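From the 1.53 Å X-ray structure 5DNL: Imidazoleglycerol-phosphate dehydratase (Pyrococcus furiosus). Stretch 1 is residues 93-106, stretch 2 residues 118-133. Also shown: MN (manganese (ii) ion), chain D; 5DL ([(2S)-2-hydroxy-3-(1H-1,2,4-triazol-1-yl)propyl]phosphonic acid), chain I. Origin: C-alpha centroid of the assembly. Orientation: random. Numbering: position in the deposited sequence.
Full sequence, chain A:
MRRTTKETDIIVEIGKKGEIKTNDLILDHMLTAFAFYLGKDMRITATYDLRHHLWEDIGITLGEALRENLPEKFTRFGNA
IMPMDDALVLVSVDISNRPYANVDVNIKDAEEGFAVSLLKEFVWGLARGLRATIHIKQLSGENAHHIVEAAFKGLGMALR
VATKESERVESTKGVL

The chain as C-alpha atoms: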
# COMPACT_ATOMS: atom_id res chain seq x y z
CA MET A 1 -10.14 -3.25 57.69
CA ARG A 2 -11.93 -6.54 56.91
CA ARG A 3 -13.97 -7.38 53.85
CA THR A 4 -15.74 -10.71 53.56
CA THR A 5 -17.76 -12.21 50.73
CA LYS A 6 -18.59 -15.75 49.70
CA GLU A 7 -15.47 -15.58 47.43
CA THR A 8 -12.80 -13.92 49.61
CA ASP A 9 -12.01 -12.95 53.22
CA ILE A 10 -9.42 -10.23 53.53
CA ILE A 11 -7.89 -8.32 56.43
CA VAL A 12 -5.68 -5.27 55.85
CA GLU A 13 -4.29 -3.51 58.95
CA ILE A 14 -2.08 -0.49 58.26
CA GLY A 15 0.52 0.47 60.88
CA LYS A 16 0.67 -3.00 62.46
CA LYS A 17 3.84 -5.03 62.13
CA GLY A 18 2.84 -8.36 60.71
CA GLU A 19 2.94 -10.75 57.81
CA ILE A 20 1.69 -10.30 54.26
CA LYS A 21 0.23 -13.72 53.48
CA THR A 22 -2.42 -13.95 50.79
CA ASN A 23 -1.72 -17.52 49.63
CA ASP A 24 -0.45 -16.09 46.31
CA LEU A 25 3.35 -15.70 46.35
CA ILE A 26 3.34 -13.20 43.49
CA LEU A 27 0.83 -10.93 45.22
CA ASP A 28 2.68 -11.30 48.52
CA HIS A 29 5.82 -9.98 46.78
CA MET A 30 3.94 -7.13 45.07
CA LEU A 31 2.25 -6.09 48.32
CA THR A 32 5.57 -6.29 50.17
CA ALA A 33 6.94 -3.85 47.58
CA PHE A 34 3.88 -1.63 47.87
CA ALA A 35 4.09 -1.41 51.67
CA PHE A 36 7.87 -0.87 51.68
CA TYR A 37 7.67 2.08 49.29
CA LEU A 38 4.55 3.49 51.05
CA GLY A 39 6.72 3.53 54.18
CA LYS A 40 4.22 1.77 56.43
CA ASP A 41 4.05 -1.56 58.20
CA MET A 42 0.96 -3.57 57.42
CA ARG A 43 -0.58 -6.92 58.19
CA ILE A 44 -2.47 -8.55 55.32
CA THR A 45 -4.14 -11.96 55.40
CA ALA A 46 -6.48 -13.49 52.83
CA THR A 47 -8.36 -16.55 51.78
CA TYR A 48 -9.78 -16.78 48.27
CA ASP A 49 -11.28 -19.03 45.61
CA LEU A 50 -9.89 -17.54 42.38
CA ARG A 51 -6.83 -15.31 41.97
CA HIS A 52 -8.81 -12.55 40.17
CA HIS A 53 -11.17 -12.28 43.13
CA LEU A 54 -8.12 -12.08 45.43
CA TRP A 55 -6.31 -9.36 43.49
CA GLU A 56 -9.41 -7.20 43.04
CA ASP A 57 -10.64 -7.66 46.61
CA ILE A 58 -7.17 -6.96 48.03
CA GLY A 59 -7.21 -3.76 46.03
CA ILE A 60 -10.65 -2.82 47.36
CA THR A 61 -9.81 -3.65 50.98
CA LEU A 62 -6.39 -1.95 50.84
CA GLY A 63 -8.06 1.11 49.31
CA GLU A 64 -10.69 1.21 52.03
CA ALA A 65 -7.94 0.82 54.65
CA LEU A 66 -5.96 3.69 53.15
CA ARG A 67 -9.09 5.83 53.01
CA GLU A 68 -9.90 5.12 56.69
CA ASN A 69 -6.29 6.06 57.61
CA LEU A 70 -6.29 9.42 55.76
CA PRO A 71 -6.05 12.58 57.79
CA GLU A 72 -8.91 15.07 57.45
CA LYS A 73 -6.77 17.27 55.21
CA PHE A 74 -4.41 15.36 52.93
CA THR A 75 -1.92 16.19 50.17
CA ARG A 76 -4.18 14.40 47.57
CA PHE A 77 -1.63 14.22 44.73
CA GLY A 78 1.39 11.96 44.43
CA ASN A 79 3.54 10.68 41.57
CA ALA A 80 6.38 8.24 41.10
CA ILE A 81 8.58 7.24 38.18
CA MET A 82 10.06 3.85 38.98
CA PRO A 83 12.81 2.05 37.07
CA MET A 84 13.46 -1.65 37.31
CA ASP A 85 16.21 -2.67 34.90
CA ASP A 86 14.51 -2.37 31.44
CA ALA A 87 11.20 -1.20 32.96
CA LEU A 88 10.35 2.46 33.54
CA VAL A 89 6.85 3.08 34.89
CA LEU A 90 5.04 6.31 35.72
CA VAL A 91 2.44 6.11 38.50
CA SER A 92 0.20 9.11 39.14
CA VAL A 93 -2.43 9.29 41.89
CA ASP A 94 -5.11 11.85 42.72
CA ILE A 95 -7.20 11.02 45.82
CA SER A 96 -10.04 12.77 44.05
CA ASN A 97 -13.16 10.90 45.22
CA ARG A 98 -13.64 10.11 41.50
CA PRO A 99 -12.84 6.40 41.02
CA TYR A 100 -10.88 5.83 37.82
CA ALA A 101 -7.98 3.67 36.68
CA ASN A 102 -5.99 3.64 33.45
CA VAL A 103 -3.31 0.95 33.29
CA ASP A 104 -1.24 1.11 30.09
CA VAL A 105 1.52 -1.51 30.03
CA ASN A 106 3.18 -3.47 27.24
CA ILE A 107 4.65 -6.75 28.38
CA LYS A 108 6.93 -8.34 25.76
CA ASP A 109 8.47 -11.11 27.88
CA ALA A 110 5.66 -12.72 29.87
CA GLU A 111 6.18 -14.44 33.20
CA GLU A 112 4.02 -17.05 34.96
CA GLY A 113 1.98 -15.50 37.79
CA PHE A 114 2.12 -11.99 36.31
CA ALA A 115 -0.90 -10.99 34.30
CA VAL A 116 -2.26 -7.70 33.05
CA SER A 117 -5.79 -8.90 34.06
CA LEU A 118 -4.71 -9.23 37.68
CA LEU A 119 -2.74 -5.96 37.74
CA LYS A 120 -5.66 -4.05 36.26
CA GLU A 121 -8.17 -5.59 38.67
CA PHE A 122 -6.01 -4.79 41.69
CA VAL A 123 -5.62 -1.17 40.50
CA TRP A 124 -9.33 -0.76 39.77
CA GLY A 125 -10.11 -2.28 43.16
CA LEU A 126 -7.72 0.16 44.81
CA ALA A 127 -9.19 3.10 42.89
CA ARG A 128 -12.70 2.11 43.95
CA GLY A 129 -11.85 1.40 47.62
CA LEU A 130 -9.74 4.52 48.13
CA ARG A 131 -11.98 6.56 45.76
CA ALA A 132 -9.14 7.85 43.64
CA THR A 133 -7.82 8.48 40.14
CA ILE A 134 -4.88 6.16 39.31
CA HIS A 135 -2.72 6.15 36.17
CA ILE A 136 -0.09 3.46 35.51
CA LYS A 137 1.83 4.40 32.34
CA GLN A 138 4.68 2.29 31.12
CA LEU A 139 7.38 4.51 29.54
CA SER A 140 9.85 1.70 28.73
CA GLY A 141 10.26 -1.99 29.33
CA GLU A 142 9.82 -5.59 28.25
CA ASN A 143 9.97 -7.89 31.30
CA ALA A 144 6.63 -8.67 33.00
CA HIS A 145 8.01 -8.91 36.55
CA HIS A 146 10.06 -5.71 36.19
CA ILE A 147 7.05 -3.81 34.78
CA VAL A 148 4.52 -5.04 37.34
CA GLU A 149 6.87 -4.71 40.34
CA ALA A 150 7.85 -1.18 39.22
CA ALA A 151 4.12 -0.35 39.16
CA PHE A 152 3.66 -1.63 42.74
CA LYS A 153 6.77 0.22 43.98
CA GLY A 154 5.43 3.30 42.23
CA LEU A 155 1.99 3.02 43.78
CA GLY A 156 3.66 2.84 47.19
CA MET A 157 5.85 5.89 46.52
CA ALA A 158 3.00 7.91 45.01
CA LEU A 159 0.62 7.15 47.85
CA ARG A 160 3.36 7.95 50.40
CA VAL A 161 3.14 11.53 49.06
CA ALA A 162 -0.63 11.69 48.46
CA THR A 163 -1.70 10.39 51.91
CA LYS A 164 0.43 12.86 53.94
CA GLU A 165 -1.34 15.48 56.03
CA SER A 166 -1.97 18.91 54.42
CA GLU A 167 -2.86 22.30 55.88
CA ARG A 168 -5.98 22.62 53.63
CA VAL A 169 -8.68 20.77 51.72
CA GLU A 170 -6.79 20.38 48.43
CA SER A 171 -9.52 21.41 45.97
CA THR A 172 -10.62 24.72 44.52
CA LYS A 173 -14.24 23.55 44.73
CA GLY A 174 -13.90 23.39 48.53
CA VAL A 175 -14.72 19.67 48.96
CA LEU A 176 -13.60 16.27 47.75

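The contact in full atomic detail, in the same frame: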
# COMPACT_ATOMS: atom_id res chain seq x y z
N VAL A 93 -1.26 9.47 41.05
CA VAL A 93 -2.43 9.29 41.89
C VAL A 93 -3.03 10.64 42.25
O VAL A 93 -2.31 11.58 42.57
CB VAL A 93 -2.06 8.52 43.18
CG1 VAL A 93 -3.23 8.48 44.17
CG2 VAL A 93 -1.59 7.12 42.86
N ASP A 94 -4.35 10.72 42.19
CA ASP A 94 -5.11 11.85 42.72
C ASP A 94 -6.22 11.25 43.59
O ASP A 94 -7.13 10.59 43.06
CB ASP A 94 -5.66 12.69 41.56
CG ASP A 94 -6.68 13.70 41.97
OD1 ASP A 94 -6.95 13.83 43.18
OD2 ASP A 94 -7.24 14.38 41.07
N ILE A 95 -6.17 11.48 44.91
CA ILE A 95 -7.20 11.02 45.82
C ILE A 95 -8.37 12.00 45.70
O ILE A 95 -8.60 12.88 46.52
CB ILE A 95 -6.68 10.83 47.27
CG1 ILE A 95 -5.42 9.95 47.26
CG2 ILE A 95 -7.75 10.23 48.14
CD1 ILE A 95 -4.79 9.74 48.63
N SER A 96 -9.09 11.81 44.60
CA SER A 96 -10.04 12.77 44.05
C SER A 96 -11.50 12.54 44.45
O SER A 96 -12.34 13.38 44.16
CB SER A 96 -10.02 12.61 42.53
OG SER A 96 -10.30 11.25 42.20
N ASN A 97 -11.80 11.38 45.05
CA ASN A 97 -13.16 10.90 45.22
C ASN A 97 -13.89 10.66 43.87
O ASN A 97 -15.11 10.67 43.80
CB ASN A 97 -13.97 11.84 46.12
CG ASN A 97 -15.16 11.16 46.75
OD1 ASN A 97 -15.16 9.96 46.99
ND2 ASN A 97 -16.22 11.93 46.97
N ARG A 98 -13.11 10.41 42.82
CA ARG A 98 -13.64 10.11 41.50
C ARG A 98 -13.00 8.81 41.01
O ARG A 98 -11.97 8.85 40.33
CB ARG A 98 -13.36 11.24 40.49
CG ARG A 98 -14.10 12.53 40.77
CD ARG A 98 -13.94 13.52 39.62
NE ARG A 98 -12.59 14.05 39.50
CZ ARG A 98 -12.19 15.26 39.93
NH1 ARG A 98 -13.02 16.11 40.51
NH2 ARG A 98 -10.93 15.63 39.75
N PRO A 99 -13.54 7.64 41.39
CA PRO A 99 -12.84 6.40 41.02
C PRO A 99 -12.58 6.28 39.53
O PRO A 99 -13.49 6.46 38.71
CB PRO A 99 -13.77 5.29 41.49
CG PRO A 99 -14.52 5.93 42.61
CD PRO A 99 -14.70 7.36 42.25
N TYR A 100 -11.33 5.98 39.20
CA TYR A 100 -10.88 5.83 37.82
C TYR A 100 -9.52 5.16 37.83
O TYR A 100 -8.66 5.54 38.62
CB TYR A 100 -10.69 7.19 37.16
CG TYR A 100 -10.22 7.14 35.73
CD1 TYR A 100 -11.10 6.86 34.71
CD2 TYR A 100 -8.89 7.37 35.42
CE1 TYR A 100 -10.67 6.80 33.38
CE2 TYR A 100 -8.46 7.34 34.10
CZ TYR A 100 -9.35 7.05 33.10
OH TYR A 100 -8.90 7.01 31.79
N ALA A 101 -9.30 4.24 36.89
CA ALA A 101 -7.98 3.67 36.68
C ALA A 101 -7.72 3.60 35.19
O ALA A 101 -8.61 3.30 34.41
CB ALA A 101 -7.88 2.29 37.28
N ASN A 102 -6.47 3.87 34.82
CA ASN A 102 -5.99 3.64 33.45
C ASN A 102 -4.63 2.99 33.61
O ASN A 102 -3.68 3.65 34.05
CB ASN A 102 -5.93 4.96 32.69
CG ASN A 102 -5.38 4.82 31.27
OD1 ASN A 102 -4.65 3.90 30.94
ND2 ASN A 102 -5.73 5.78 30.44
N VAL A 103 -4.54 1.72 33.24
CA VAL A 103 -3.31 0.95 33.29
C VAL A 103 -2.89 0.64 31.87
O VAL A 103 -3.60 -0.07 31.16
CB VAL A 103 -3.50 -0.34 34.11
CG1 VAL A 103 -2.24 -1.20 34.11
CG2 VAL A 103 -3.96 -0.02 35.53
N ASP A 104 -1.76 1.21 31.45
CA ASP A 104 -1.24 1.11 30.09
C ASP A 104 0.17 0.54 30.19
O ASP A 104 1.15 1.28 30.40
CB ASP A 104 -1.25 2.50 29.45
CG ASP A 104 -0.77 2.48 28.00
OD1 ASP A 104 -0.69 1.40 27.40
OD2 ASP A 104 -0.46 3.57 27.49
N VAL A 105 0.25 -0.78 30.05
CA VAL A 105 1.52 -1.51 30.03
C VAL A 105 1.64 -2.31 28.74
O VAL A 105 0.65 -2.50 28.00
CB VAL A 105 1.67 -2.43 31.27
CG1 VAL A 105 1.64 -1.60 32.53
CG2 VAL A 105 0.60 -3.50 31.34
N ASN A 106 2.86 -2.76 28.47
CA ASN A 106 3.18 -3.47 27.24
C ASN A 106 4.24 -4.50 27.58
O ASN A 106 5.44 -4.20 27.57
CB ASN A 106 3.66 -2.52 26.14
CG ASN A 106 3.88 -3.22 24.81
OD1 ASN A 106 3.63 -4.40 24.67
ND2 ASN A 106 4.34 -2.46 23.83
N LEU A 118 -4.80 -9.29 36.23
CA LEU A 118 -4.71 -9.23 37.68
C LEU A 118 -4.20 -7.86 38.13
O LEU A 118 -4.73 -7.29 39.11
CB LEU A 118 -3.83 -10.34 38.22
CG LEU A 118 -4.32 -11.77 37.95
CD1 LEU A 118 -3.33 -12.79 38.51
CD2 LEU A 118 -5.70 -12.03 38.51
N LEU A 119 -3.21 -7.32 37.43
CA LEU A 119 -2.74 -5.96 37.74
C LEU A 119 -3.86 -4.95 37.63
O LEU A 119 -4.10 -4.15 38.54
CB LEU A 119 -1.58 -5.55 36.85
CG LEU A 119 -1.14 -4.10 36.98
CD1 LEU A 119 -0.57 -3.81 38.36
CD2 LEU A 119 -0.10 -3.80 35.90
N LYS A 120 -4.57 -5.00 36.50
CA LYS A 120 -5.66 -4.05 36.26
C LYS A 120 -6.76 -4.18 37.31
O LYS A 120 -7.31 -3.16 37.76
CB LYS A 120 -6.27 -4.20 34.86
CG LYS A 120 -5.39 -3.66 33.75
CD LYS A 120 -6.10 -3.79 32.40
CE LYS A 120 -5.33 -3.11 31.29
NZ LYS A 120 -6.03 -3.34 29.99
N GLU A 121 -7.09 -5.40 37.69
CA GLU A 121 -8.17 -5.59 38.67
C GLU A 121 -7.76 -5.14 40.07
O GLU A 121 -8.57 -4.57 40.81
CB GLU A 121 -8.72 -7.00 38.61
CG GLU A 121 -9.53 -7.20 37.34
CD GLU A 121 -10.71 -6.27 37.28
OE1 GLU A 121 -11.70 -6.48 38.03
OE2 GLU A 121 -10.62 -5.28 36.54
N PHE A 122 -6.50 -5.36 40.44
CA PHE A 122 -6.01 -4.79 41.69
C PHE A 122 -6.11 -3.26 41.68
O PHE A 122 -6.58 -2.64 42.65
CB PHE A 122 -4.55 -5.22 41.96
CG PHE A 122 -3.89 -4.42 43.06
CD1 PHE A 122 -4.09 -4.75 44.39
CD2 PHE A 122 -3.11 -3.31 42.76
CE1 PHE A 122 -3.52 -3.99 45.41
CE2 PHE A 122 -2.54 -2.56 43.77
CZ PHE A 122 -2.75 -2.90 45.09
N VAL A 123 -5.65 -2.63 40.60
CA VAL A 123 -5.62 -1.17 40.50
C VAL A 123 -7.03 -0.58 40.49
O VAL A 123 -7.31 0.42 41.18
CB VAL A 123 -4.78 -0.67 39.30
CG1 VAL A 123 -4.84 0.84 39.20
CG2 VAL A 123 -3.33 -1.12 39.45
N TRP A 124 -7.94 -1.18 39.72
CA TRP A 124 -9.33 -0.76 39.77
C TRP A 124 -9.95 -0.94 41.14
O TRP A 124 -10.71 -0.08 41.59
CB TRP A 124 -10.19 -1.47 38.71
CG TRP A 124 -10.37 -0.70 37.45
CD1 TRP A 124 -9.84 -1.00 36.22
CD2 TRP A 124 -11.13 0.49 37.28
NE1 TRP A 124 -10.25 -0.07 35.30
CE2 TRP A 124 -11.04 0.85 35.92
CE3 TRP A 124 -11.88 1.28 38.14
CZ2 TRP A 124 -11.68 2.00 35.41
CZ3 TRP A 124 -12.52 2.40 37.62
CH2 TRP A 124 -12.42 2.74 36.28
N GLY A 125 -9.61 -2.04 41.81
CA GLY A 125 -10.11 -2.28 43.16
C GLY A 125 -9.62 -1.19 44.11
O GLY A 125 -10.41 -0.62 44.89
N LEU A 126 -8.32 -0.89 44.02
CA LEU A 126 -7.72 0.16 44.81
C LEU A 126 -8.35 1.53 44.53
O LEU A 126 -8.68 2.29 45.45
CB LEU A 126 -6.21 0.18 44.54
CG LEU A 126 -5.35 1.21 45.25
CD1 LEU A 126 -5.43 0.97 46.75
CD2 LEU A 126 -3.91 1.17 44.78
N ALA A 127 -8.56 1.84 43.25
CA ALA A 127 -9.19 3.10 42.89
C ALA A 127 -10.59 3.22 43.46
O ALA A 127 -10.99 4.31 43.91
CB ALA A 127 -9.23 3.27 41.37
N ARG A 128 -11.35 2.12 43.41
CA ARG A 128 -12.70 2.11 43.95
C ARG A 128 -12.77 2.13 45.47
O ARG A 128 -13.64 2.80 46.03
CB ARG A 128 -13.49 0.94 43.36
CG ARG A 128 -13.80 1.09 41.88
CD ARG A 128 -14.36 -0.17 41.30
NE ARG A 128 -14.69 0.01 39.88
CZ ARG A 128 -14.40 -0.84 38.91
NH1 ARG A 128 -13.83 -2.01 39.16
NH2 ARG A 128 -14.70 -0.49 37.67
N GLY A 129 -11.84 1.44 46.14
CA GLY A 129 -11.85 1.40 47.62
C GLY A 129 -11.35 2.68 48.25
O GLY A 129 -11.92 3.16 49.24
N LEU A 130 -10.29 3.24 47.68
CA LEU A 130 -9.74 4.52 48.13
C LEU A 130 -10.58 5.70 47.65
O LEU A 130 -10.64 6.73 48.35
CB LEU A 130 -8.28 4.66 47.70
CG LEU A 130 -7.52 5.94 48.02
CD1 LEU A 130 -7.52 6.19 49.53
CD2 LEU A 130 -6.13 5.89 47.42
N ARG A 131 -11.23 5.53 46.49
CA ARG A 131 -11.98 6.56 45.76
C ARG A 131 -11.00 7.59 45.21
O ARG A 131 -10.86 8.72 45.71
CB ARG A 131 -13.14 7.17 46.55
CG ARG A 131 -14.00 6.10 47.23
CD ARG A 131 -15.26 6.64 47.88
NE ARG A 131 -15.05 7.79 48.75
CZ ARG A 131 -14.83 7.76 50.07
NH1 ARG A 131 -14.75 6.63 50.75
NH2 ARG A 131 -14.68 8.91 50.71
N ALA A 132 -10.28 7.15 44.17
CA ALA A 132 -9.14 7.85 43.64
C ALA A 132 -9.00 7.62 42.14
O ALA A 132 -9.52 6.63 41.60
CB ALA A 132 -7.86 7.40 44.35
N THR A 133 -8.27 8.55 41.53
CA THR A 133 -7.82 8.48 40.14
C THR A 133 -6.42 7.88 40.14
O THR A 133 -5.53 8.43 40.78
CB THR A 133 -7.74 9.93 39.58
OG1 THR A 133 -8.99 10.62 39.78
CG2 THR A 133 -7.38 9.95 38.11
MN MN D . -13.16 -8.06 38.39
N1 5DL I . -13.36 20.00 36.37
C3 5DL I . -13.33 17.87 37.13
N2 5DL I . -12.91 19.11 37.32
C8 5DL I . -11.60 20.74 40.52
C7 5DL I . -12.63 20.47 39.41
C6 5DL I . -12.04 19.52 38.41
C5 5DL I . -14.10 19.21 35.57
O10 5DL I . -12.34 18.52 41.83
P9 5DL I . -11.11 19.30 41.51
O11 5DL I . -10.43 19.84 42.76
O12 5DL I . -10.12 18.49 40.68
O13 5DL I . -12.98 21.69 38.76
N4 5DL I . -14.09 17.93 36.03
O HOH W 1 -8.84 13.38 39.09
O HOH W 2 -10.85 10.14 38.21
O HOH W 3 -14.79 -6.68 38.92

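Strand 100-104 lies against helix 118-130 and runs nearly antiparallel to it, at 157° between their directions and 7.4 Å at closest approach. Beyond the helix the chain turns at Arg 131, which has positive phi, and Thr 133 enters between two segments of the first stretch.

On one side, Asp 94 and Thr 133 form an antiparallel pair that satisfies both backbones. Asp 94 N donates to Thr 133 O (2.9 Å), and Thr 133 N donates to Asp 94 O (2.8 Å). On the other side the bridge is parallel: Tyr 100 N donates to Ala 132 O (3.1 Å). The same carbonyl also receives a CA-H...O contact, from Pro 99 CA to Ala 132 O at 3.4 Å.

The loop between these bridges is held at Arg 131. Its carbonyl accepts from the backbone, Asn 97 N to Arg 131 O (2.9 Å). Its side chain donates in return, Arg 131 NE to Asn 97 OD1 (2.8 Å), with the oxygen near the guanidinium plane.

The hydroxyls of Ser 96 OG and Thr 133 OG1 are hydrogen-bonded at 2.8 Å. Ser 96 OG also accepts from Arg 98 N (3.0 Å). Thr 133 OG1 accepts from water 1 (2.8 Å), which also donates to Asp 94 OD2 (2.7 Å) and accepts from Arg 98 NH2 (3.1 Å). Water 2 accepts from Thr 133 OG1 (2.5 Å) and donates to Arg 98 O (2.7 Å). Arg 98 NH1 donates to 5DL O10 (2.8 Å) and Arg 98 NH2 to 5DL O12 (3.1 Å), both oxygens of the bound phosphonate.

The strand-helix contact is mainly apolar. Ala 101 CB sits over the Trp 124 five-membered ring, 3.6 Å from its centroid. Val 103 CG1 meets Leu 119 CD2 at 3.8 Å, and Val 103 CG2 meets Val 123 CG1 at 3.9 Å. Asn 102 and Asp 104 point away, as strand alternation requires.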